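Local coordinates for protein cryptochrome DASH, chloroplastic/mitochondrial (Arabidopsis thaliana, PDB 2J4D) that repairs cyclobutane pyrimidine dimers in single-stranded DNA as a flavin- and folate-binding photolyase and may also serve as a blue-light photoreceptor, at residues Val34-Arg47 / Leu58-Tyr72. Sequence-based numbering, arbitrary orientation.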
ATOM      1  N   VAL A  34     -15.789  28.109  -9.774  1.00 65.09           N
ATOM      2  CA  VAL A  34     -16.477  27.403  -8.696  1.00 61.91           C
ATOM      3  C   VAL A  34     -16.953  28.366  -7.626  1.00 59.46           C
ATOM      4  O   VAL A  34     -16.168  29.106  -7.027  1.00 58.19           O
ATOM      5  CB  VAL A  34     -15.608  26.282  -8.081  1.00 62.68           C
ATOM      6  CG1 VAL A  34     -14.176  26.698  -8.081  1.00 64.19           C
ATOM      7  CG2 VAL A  34     -16.105  25.937  -6.673  1.00 62.50           C
ATOM      8  N   LYS A  35     -18.272  28.358  -7.435  1.00 56.99           N
ATOM      9  CA  LYS A  35     -18.958  29.202  -6.460  1.00 54.63           C
ATOM     10  C   LYS A  35     -19.215  28.373  -5.206  1.00 50.58           C
ATOM     11  O   LYS A  35     -19.858  27.326  -5.269  1.00 50.80           O
ATOM     12  CB  LYS A  35     -20.292  29.691  -7.031  1.00 57.43           C
ATOM     13  CG  LYS A  35     -21.279  28.564  -7.366  1.00 59.99           C
ATOM     14  CD  LYS A  35     -21.133  28.048  -8.802  1.00 61.76           C
ATOM     15  CE  LYS A  35     -20.847  26.548  -8.868  1.00 62.97           C
ATOM     16  NZ  LYS A  35     -19.386  26.258  -8.920  1.00 62.64           N
ATOM     17  N   ARG A  36     -18.733  28.850  -4.067  1.00 46.81           N
ATOM     18  CA  ARG A  36     -18.909  28.118  -2.826  1.00 43.19           C
ATOM     19  C   ARG A  36     -19.884  28.786  -1.868  1.00 44.44           C
ATOM     20  O   ARG A  36     -20.348  28.165  -0.911  1.00 41.94           O
ATOM     21  CB  ARG A  36     -17.550  27.954  -2.153  1.00 38.89           C
ATOM     22  CG  ARG A  36     -16.494  27.424  -3.094  1.00 31.06           C
ATOM     23  CD  ARG A  36     -15.247  27.137  -2.327  1.00 30.80           C
ATOM     24  NE  ARG A  36     -15.499  26.131  -1.307  1.00 28.19           N
ATOM     25  CZ  ARG A  36     -14.926  26.127  -0.111  1.00 23.24           C
ATOM     26  NH1 ARG A  36     -14.067  27.079   0.224  1.00 25.48           N
ATOM     27  NH2 ARG A  36     -15.198  25.159   0.754  1.00 25.81           N
ATOM     28  N   LYS A  37     -20.211  30.046  -2.141  1.00 42.99           N
ATOM     29  CA  LYS A  37     -21.119  30.820  -1.297  1.00 42.65           C
ATOM     30  C   LYS A  37     -22.446  30.125  -0.978  1.00 38.15           C
ATOM     31  O   LYS A  37     -23.182  29.705  -1.872  1.00 36.67           O
ATOM     32  CB  LYS A  37     -21.381  32.183  -1.949  1.00 45.99           C
ATOM     33  CG  LYS A  37     -21.555  33.321  -0.958  1.00 53.16           C
ATOM     34  CD  LYS A  37     -21.290  34.682  -1.602  1.00 58.66           C
ATOM     35  CE  LYS A  37     -19.824  34.848  -2.016  1.00 61.01           C
ATOM     36  NZ  LYS A  37     -19.505  36.239  -2.464  1.00 64.82           N
ATOM     37  N   GLY A  38     -22.726  30.002   0.318  1.00 36.30           N
ATOM     38  CA  GLY A  38     -23.954  29.383   0.782  1.00 37.26           C
ATOM     39  C   GLY A  38     -24.043  27.866   0.732  1.00 36.72           C
ATOM     40  O   GLY A  38     -25.066  27.305   1.128  1.00 34.77           O
ATOM     41  N   LYS A  39     -22.992  27.187   0.274  1.00 34.97           N
ATOM     42  CA  LYS A  39     -23.052  25.729   0.180  1.00 32.90           C
ATOM     43  C   LYS A  39     -22.926  24.969   1.501  1.00 32.61           C
ATOM     44  O   LYS A  39     -23.081  23.746   1.541  1.00 33.44           O
ATOM     45  CB  LYS A  39     -22.034  25.230  -0.850  1.00 34.38           C
ATOM     46  CG  LYS A  39     -22.452  25.601  -2.269  1.00 33.76           C
ATOM     47  CD  LYS A  39     -21.584  24.979  -3.339  1.00 35.66           C
ATOM     48  CE  LYS A  39     -22.123  25.335  -4.715  1.00 36.29           C
ATOM     49  NZ  LYS A  39     -21.297  24.769  -5.809  1.00 40.09           N
ATOM     50  N   GLY A  40     -22.655  25.692   2.581  1.00 28.86           N
ATOM     51  CA  GLY A  40     -22.571  25.065   3.889  1.00 26.75           C
ATOM     52  C   GLY A  40     -21.343  24.238   4.224  1.00 27.82           C
ATOM     53  O   GLY A  40     -20.366  24.179   3.471  1.00 26.85           O
ATOM     54  N   VAL A  41     -21.419  23.578   5.371  1.00 27.16           N
ATOM     55  CA  VAL A  41     -20.332  22.756   5.874  1.00 27.58           C
ATOM     56  C   VAL A  41     -20.312  21.327   5.344  1.00 27.26           C
ATOM     57  O   VAL A  41     -21.357  20.705   5.148  1.00 25.94           O
ATOM     58  CB  VAL A  41     -20.383  22.688   7.415  1.00 29.34           C
ATOM     59  CG1 VAL A  41     -19.295  21.755   7.939  1.00 25.85           C
ATOM     60  CG2 VAL A  41     -20.219  24.082   8.000  1.00 30.05           C
ATOM     61  N   THR A  42     -19.107  20.816   5.113  1.00 26.54           N
ATOM     62  CA  THR A  42     -18.935  19.440   4.671  1.00 25.96           C
ATOM     63  C   THR A  42     -17.795  18.840   5.486  1.00 24.86           C
ATOM     64  O   THR A  42     -16.888  19.547   5.933  1.00 28.15           O
ATOM     65  CB  THR A  42     -18.573  19.327   3.169  1.00 26.72           C
ATOM     66  OG1 THR A  42     -18.567  17.944   2.785  1.00 28.03           O
ATOM     67  CG2 THR A  42     -17.187  19.904   2.901  1.00 22.77           C
ATOM     68  N   ILE A  43     -17.858  17.536   5.697  1.00 23.56           N
ATOM     69  CA  ILE A  43     -16.815  16.843   6.425  1.00 21.20           C
ATOM     70  C   ILE A  43     -16.098  15.961   5.412  1.00 20.37           C
ATOM     71  O   ILE A  43     -16.749  15.287   4.616  1.00 20.92           O
ATOM     72  CB  ILE A  43     -17.413  15.948   7.538  1.00 22.82           C
ATOM     73  CG1 ILE A  43     -17.954  16.829   8.670  1.00 22.68           C
ATOM     74  CG2 ILE A  43     -16.352  14.946   8.041  1.00 19.20           C
ATOM     75  CD1 ILE A  43     -18.811  16.089   9.697  1.00 26.19           C
ATOM     76  N   LEU A  44     -14.767  15.996   5.420  1.00 20.92           N
ATOM     77  CA  LEU A  44     -13.973  15.153   4.532  1.00 21.18           C
ATOM     78  C   LEU A  44     -13.354  14.070   5.415  1.00 20.40           C
ATOM     79  O   LEU A  44     -12.513  14.350   6.274  1.00 20.27           O
ATOM     80  CB  LEU A  44     -12.859  15.955   3.845  1.00 21.34           C
ATOM     81  CG  LEU A  44     -11.917  15.154   2.931  1.00 18.71           C
ATOM     82  CD1 LEU A  44     -12.705  14.425   1.846  1.00 18.42           C
ATOM     83  CD2 LEU A  44     -10.903  16.116   2.300  1.00 20.30           C
ATOM     84  N   TRP A  45     -13.785  12.835   5.200  1.00 18.37           N
ATOM     85  CA  TRP A  45     -13.308  11.700   5.986  1.00 16.67           C
ATOM     86  C   TRP A  45     -12.184  10.949   5.267  1.00 18.46           C
ATOM     87  O   TRP A  45     -12.404  10.310   4.234  1.00 17.94           O
ATOM     88  CB  TRP A  45     -14.500  10.781   6.295  1.00 15.22           C
ATOM     89  CG  TRP A  45     -14.167   9.444   6.901  1.00 14.12           C
ATOM     90  CD1 TRP A  45     -13.164   9.158   7.777  1.00 17.85           C
ATOM     91  CD2 TRP A  45     -14.867   8.216   6.675  1.00 17.43           C
ATOM     92  NE1 TRP A  45     -13.192   7.820   8.110  1.00 18.57           N
ATOM     93  CE2 TRP A  45     -14.229   7.220   7.448  1.00 20.96           C
ATOM     94  CE3 TRP A  45     -15.980   7.861   5.894  1.00 17.78           C
ATOM     95  CZ2 TRP A  45     -14.664   5.887   7.463  1.00 20.93           C
ATOM     96  CZ3 TRP A  45     -16.414   6.538   5.910  1.00 18.88           C
ATOM     97  CH2 TRP A  45     -15.755   5.566   6.691  1.00 20.45           C
ATOM     98  N   PHE A  46     -10.981  11.055   5.831  1.00 17.32           N
ATOM     99  CA  PHE A  46      -9.782  10.415   5.297  1.00 19.20           C
ATOM    100  C   PHE A  46      -9.623   8.983   5.801  1.00 19.09           C
ATOM    101  O   PHE A  46      -9.916   8.682   6.958  1.00 16.58           O
ATOM    102  CB  PHE A  46      -8.525  11.194   5.722  1.00 18.65           C
ATOM    103  CG  PHE A  46      -8.240  12.429   4.895  1.00 19.03           C
ATOM    104  CD1 PHE A  46      -7.477  12.343   3.731  1.00 17.07           C
ATOM    105  CD2 PHE A  46      -8.674  13.683   5.319  1.00 18.84           C
ATOM    106  CE1 PHE A  46      -7.141  13.484   3.001  1.00 18.91           C
ATOM    107  CE2 PHE A  46      -8.345  14.840   4.599  1.00 18.66           C
ATOM    108  CZ  PHE A  46      -7.575  14.740   3.435  1.00 19.38           C
ATOM    109  N   ARG A  47      -9.156   8.106   4.920  1.00 19.96           N
ATOM    110  CA  ARG A  47      -8.881   6.726   5.287  1.00 19.39           C
ATOM    111  C   ARG A  47      -7.517   6.384   4.706  1.00 20.13           C
ATOM    112  O   ARG A  47      -6.501   6.717   5.314  1.00 20.75           O
ATOM    113  CB  ARG A  47      -9.979   5.794   4.782  1.00 21.90           C
ATOM    114  CG  ARG A  47     -11.180   5.770   5.740  1.00 27.35           C
ATOM    115  CD  ARG A  47     -12.039   4.514   5.578  1.00 27.66           C
ATOM    116  NE  ARG A  47     -12.805   4.563   4.342  1.00 19.10           N
ATOM    117  CZ  ARG A  47     -13.722   3.672   3.989  1.00 19.56           C
ATOM    118  NH1 ARG A  47     -13.995   2.639   4.776  1.00 17.45           N
ATOM    119  NH2 ARG A  47     -14.393   3.841   2.855  1.00 19.86           N
ATOM    120  N   LEU A  58     -11.474  15.281  -1.823  1.00 22.46           N
ATOM    121  CA  LEU A  58     -11.154  16.626  -1.357  1.00 21.07           C
ATOM    122  C   LEU A  58     -11.696  17.652  -2.352  1.00 22.16           C
ATOM    123  O   LEU A  58     -12.290  18.659  -1.967  1.00 22.40           O
ATOM    124  CB  LEU A  58      -9.638  16.796  -1.237  1.00 21.70           C
ATOM    125  CG  LEU A  58      -9.116  18.211  -0.964  1.00 24.73           C
ATOM    126  CD1 LEU A  58      -9.663  18.715   0.360  1.00 23.37           C
ATOM    127  CD2 LEU A  58      -7.589  18.203  -0.934  1.00 24.56           C
ATOM    128  N   TYR A  59     -11.494  17.403  -3.641  1.00 21.69           N
ATOM    129  CA  TYR A  59     -11.995  18.344  -4.633  1.00 24.52           C
ATOM    130  C   TYR A  59     -13.520  18.476  -4.582  1.00 22.16           C
ATOM    131  O   TYR A  59     -14.054  19.586  -4.609  1.00 23.71           O
ATOM    132  CB  TYR A  59     -11.590  17.932  -6.053  1.00 25.29           C
ATOM    133  CG  TYR A  59     -12.004  18.969  -7.070  1.00 29.09           C
ATOM    134  CD1 TYR A  59     -11.188  20.063  -7.346  1.00 30.64           C
ATOM    135  CD2 TYR A  59     -13.257  18.914  -7.676  1.00 30.93           C
ATOM    136  CE1 TYR A  59     -11.608  21.081  -8.196  1.00 31.87           C
ATOM    137  CE2 TYR A  59     -13.689  19.927  -8.523  1.00 33.19           C
ATOM    138  CZ  TYR A  59     -12.859  21.008  -8.775  1.00 33.02           C
ATOM    139  OH  TYR A  59     -13.294  22.029  -9.584  1.00 36.85           O
ATOM    140  N   LYS A  60     -14.221  17.348  -4.522  1.00 21.65           N
ATOM    141  CA  LYS A  60     -15.685  17.377  -4.494  1.00 21.64           C
ATOM    142  C   LYS A  60     -16.217  18.024  -3.221  1.00 22.79           C
ATOM    143  O   LYS A  60     -17.252  18.707  -3.238  1.00 22.57           O
ATOM    144  CB  LYS A  60     -16.240  15.958  -4.651  1.00 24.12           C
ATOM    145  CG  LYS A  60     -17.766  15.860  -4.680  1.00 37.82           C
ATOM    146  CD  LYS A  60     -18.403  16.781  -5.720  1.00 44.61           C
ATOM    147  CE  LYS A  60     -19.867  16.421  -5.979  1.00 51.59           C
ATOM    148  NZ  LYS A  60     -20.040  15.610  -7.225  1.00 54.99           N
ATOM    149  N   ALA A  61     -15.509  17.812  -2.118  1.00 20.77           N
ATOM    150  CA  ALA A  61     -15.899  18.392  -0.837  1.00 23.71           C
ATOM    151  C   ALA A  61     -15.780  19.915  -0.917  1.00 24.38           C
ATOM    152  O   ALA A  61     -16.680  20.656  -0.511  1.00 25.18           O
ATOM    153  CB  ALA A  61     -15.000  17.862   0.263  1.00 21.05           C
ATOM    154  N   TRP A  62     -14.657  20.372  -1.454  1.00 23.22           N
ATOM    155  CA  TRP A  62     -14.390  21.794  -1.597  1.00 23.07           C
ATOM    156  C   TRP A  62     -15.369  22.490  -2.535  1.00 22.88           C
ATOM    157  O   TRP A  62     -15.877  23.564  -2.224  1.00 25.92           O
ATOM    158  CB  TRP A  62     -12.965  21.992  -2.113  1.00 22.88           C
ATOM    159  CG  TRP A  62     -12.637  23.404  -2.488  1.00 24.38           C
ATOM    160  CD1 TRP A  62     -12.368  24.443  -1.640  1.00 25.27           C
ATOM    161  CD2 TRP A  62     -12.524  23.927  -3.813  1.00 24.27           C
ATOM    162  NE1 TRP A  62     -12.088  25.582  -2.361  1.00 25.41           N
ATOM    163  CE2 TRP A  62     -12.179  25.293  -3.696  1.00 25.19           C
ATOM    164  CE3 TRP A  62     -12.681  23.374  -5.092  1.00 27.01           C
ATOM    165  CZ2 TRP A  62     -11.988  26.115  -4.811  1.00 28.16           C
ATOM    166  CZ3 TRP A  62     -12.490  24.194  -6.203  1.00 28.69           C
ATOM    167  CH2 TRP A  62     -12.147  25.549  -6.051  1.00 28.73           C
ATOM    168  N   SER A  63     -15.643  21.872  -3.675  1.00 23.24           N
ATOM    169  CA  SER A  63     -16.527  22.479  -4.659  1.00 27.88           C
ATOM    170  C   SER A  63     -18.011  22.414  -4.316  1.00 28.22           C
ATOM    171  O   SER A  63     -18.823  23.068  -4.962  1.00 28.24           O
ATOM    172  CB  SER A  63     -16.291  21.853  -6.038  1.00 29.34           C
ATOM    173  OG  SER A  63     -16.582  20.472  -6.024  1.00 32.24           O
ATOM    174  N   SER A  64     -18.367  21.646  -3.293  1.00 24.88           N
ATOM    175  CA  SER A  64     -19.770  21.539  -2.922  1.00 25.50           C
ATOM    176  C   SER A  64     -20.062  22.090  -1.527  1.00 25.53           C
ATOM    177  O   SER A  64     -21.086  21.764  -0.926  1.00 26.86           O
ATOM    178  CB  SER A  64     -20.209  20.079  -3.002  1.00 28.99           C
ATOM    179  OG  SER A  64     -19.551  19.303  -2.024  1.00 31.92           O
ATOM    180  N   SER A  65     -19.170  22.932  -1.023  1.00 23.71           N
ATOM    181  CA  SER A  65     -19.327  23.515   0.306  1.00 24.57           C
ATOM    182  C   SER A  65     -18.687  24.898   0.364  1.00 26.63           C
ATOM    183  O   SER A  65     -18.072  25.344  -0.605  1.00 25.95           O
ATOM    184  CB  SER A  65     -18.625  22.640   1.339  1.00 24.07           C
ATOM    185  OG  SER A  65     -17.216  22.741   1.177  1.00 24.89           O
ATOM    186  N   ASP A  66     -18.849  25.576   1.495  1.00 25.81           N
ATOM    187  CA  ASP A  66     -18.206  26.871   1.682  1.00 28.60           C
ATOM    188  C   ASP A  66     -17.230  26.729   2.838  1.00 26.75           C
ATOM    189  O   ASP A  66     -16.403  27.614   3.084  1.00 27.50           O
ATOM    190  CB  ASP A  66     -19.216  28.001   1.962  1.00 30.42           C
ATOM    191  CG  ASP A  66     -20.126  27.717   3.147  1.00 34.34           C
ATOM    192  OD1 ASP A  66     -19.647  27.241   4.198  1.00 37.10           O
ATOM    193  OD2 ASP A  66     -21.338  28.000   3.026  1.00 38.44           O
ATOM    194  N   THR A  67     -17.302  25.585   3.518  1.00 25.61           N
ATOM    195  CA  THR A  67     -16.439  25.297   4.665  1.00 24.07           C
ATOM    196  C   THR A  67     -16.171  23.792   4.758  1.00 24.09           C
ATOM    197  O   THR A  67     -17.086  22.986   4.612  1.00 25.20           O
ATOM    198  CB  THR A  67     -17.110  25.765   5.969  1.00 26.34           C
ATOM    199  OG1 THR A  67     -17.503  27.134   5.827  1.00 34.20           O
ATOM    200  CG2 THR A  67     -16.151  25.657   7.138  1.00 26.52           C
ATOM    201  N   ILE A  68     -14.923  23.411   5.011  1.00 23.49           N
ATOM    202  CA  ILE A  68     -14.578  21.987   5.098  1.00 23.03           C
ATOM    203  C   ILE A  68     -13.976  21.595   6.430  1.00 19.33           C
ATOM    204  O   ILE A  68     -13.142  22.313   6.968  1.00 20.17           O
ATOM    205  CB  ILE A  68     -13.528  21.580   4.033  1.00 22.88           C
ATOM    206  CG1 ILE A  68     -14.022  21.928   2.632  1.00 22.51           C
ATOM    207  CG2 ILE A  68     -13.225  20.080   4.156  1.00 22.36           C
ATOM    208  CD1 ILE A  68     -12.932  21.817   1.566  1.00 25.52           C
ATOM    209  N   LEU A  69     -14.388  20.443   6.950  1.00 20.41           N
ATOM    210  CA  LEU A  69     -13.827  19.931   8.195  1.00 20.44           C
ATOM    211  C   LEU A  69     -13.169  18.580   7.890  1.00 22.29           C
ATOM    212  O   LEU A  69     -13.846  17.559   7.838  1.00 22.08           O
ATOM    213  CB  LEU A  69     -14.914  19.736   9.260  1.00 23.01           C
ATOM    214  CG  LEU A  69     -14.432  19.046  10.541  1.00 22.08           C
ATOM    215  CD1 LEU A  69     -13.228  19.784  11.102  1.00 25.85           C
ATOM    216  CD2 LEU A  69     -15.556  19.014  11.570  1.00 26.55           C
ATOM    217  N   PRO A  70     -11.847  18.567   7.653  1.00 21.79           N
ATOM    218  CA  PRO A  70     -11.112  17.327   7.355  1.00 20.17           C
ATOM    219  C   PRO A  70     -10.938  16.507   8.632  1.00 21.35           C
ATOM    220  O   PRO A  70     -10.539  17.037   9.670  1.00 21.05           O
ATOM    221  CB  PRO A  70      -9.767  17.828   6.820  1.00 22.08           C
ATOM    222  CG  PRO A  70     -10.071  19.236   6.342  1.00 19.63           C
ATOM    223  CD  PRO A  70     -11.000  19.747   7.413  1.00 20.06           C
ATOM    224  N   VAL A  71     -11.220  15.214   8.553  1.00 19.84           N
ATOM    225  CA  VAL A  71     -11.123  14.360   9.726  1.00 19.49           C
ATOM    226  C   VAL A  71     -10.469  13.011   9.460  1.00 20.78           C
ATOM    227  O   VAL A  71     -10.657  12.425   8.396  1.00 20.89           O
ATOM    228  CB  VAL A  71     -12.526  14.041  10.289  1.00 19.87           C
ATOM    229  CG1 VAL A  71     -12.402  13.256  11.589  1.00 23.02           C
ATOM    230  CG2 VAL A  71     -13.317  15.324  10.495  1.00 24.49           C
ATOM    231  N   TYR A  72      -9.693  12.536  10.430  1.00 18.24           N
ATOM    232  CA  TYR A  72      -9.110  11.206  10.342  1.00 19.87           C
ATOM    233  C   TYR A  72      -9.440  10.557  11.674  1.00 21.06           C
ATOM    234  O   TYR A  72      -9.214  11.152  12.734  1.00 20.55           O
ATOM    235  CB  TYR A  72      -7.592  11.206  10.172  1.00 18.54           C
ATOM    236  CG  TYR A  72      -7.045   9.788  10.140  1.00 19.77           C
ATOM    237  CD1 TYR A  72      -7.106   9.017   8.976  1.00 21.54           C
ATOM    238  CD2 TYR A  72      -6.542   9.189  11.296  1.00 21.14           C
ATOM    239  CE1 TYR A  72      -6.682   7.683   8.967  1.00 21.28           C
ATOM    240  CE2 TYR A  72      -6.114   7.858  11.301  1.00 19.19           C
ATOM    241  CZ  TYR A  72      -6.189   7.113  10.138  1.00 24.52           C
ATOM    242  OH  TYR A  72      -5.788   5.797  10.155  1.00 24.88           O
TER
HETATM  243  O   HOH W   1     -21.179  31.071   1.955  1.00 46.71           O
HETATM  244  O   HOH W   2     -21.887  21.263   2.135  1.00 33.19           O
HETATM  245  O   HOH W   3     -23.890  22.087  -0.871  1.00 48.07           O
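Strands 41-46 and 67-72 run parallel, their axes 24° apart, joined by backbone hydrogen bonds from Thr42 N to Thr67 O through to Phe46 N to Val71 O, while helix 58-63 packs antiparallel to the first strand. This is the first beta-alpha-beta crossover of the Rossmann-like alpha/beta domain of photolyases and cryptochromes, with strand 138-142 flanking 41-46 on its other edge. Under the helix, Leu44 and Thr42 fill the interface: Leu44 CD2 presses tightly on Leu58 CD1 at 3.5 Å, and Thr42 CG2 touches both Ala61 CB and the Ser65 side chain. On the other face of the sheet, Ile43 CG2 meets Val71 CG2, and Leu130 of helix 123-134 packs against Ile43. Back on the Leu44 face, the edge of the Phe46 ring receives Pro70 CB.

Before the strand, Arg36 reaches into the turn that leaves the helix. A bend at chi3 (61°) folds its guanidinium against Trp62, their planes 30° apart, with Trp62 CD1 over the guanidinium centre and Arg36 CD over the indole five-membered ring. Its NE donates to Trp62 O at 2.8 Å and weakly to Ser65 O, and NH2 meets Ser65 OG in the guanidinium plane at 3.2 Å; NH1 turns to Gly218 O. With a leucine here, Trp62 O, Ser65 OG and Gly218 O would probably lose the side-chain donor that ties them together. Lys39, extended beyond CG, bonds Ser63 O through NZ, and one water bridges Lys39 O and Ser64 O. At the strand entrance Gly40 and Asp66 are doubly joined: Asp66 N donates to Gly40 O, and Gly40 N approaches Asp66 OD2 from above the carboxylate plane at 2.7 Å.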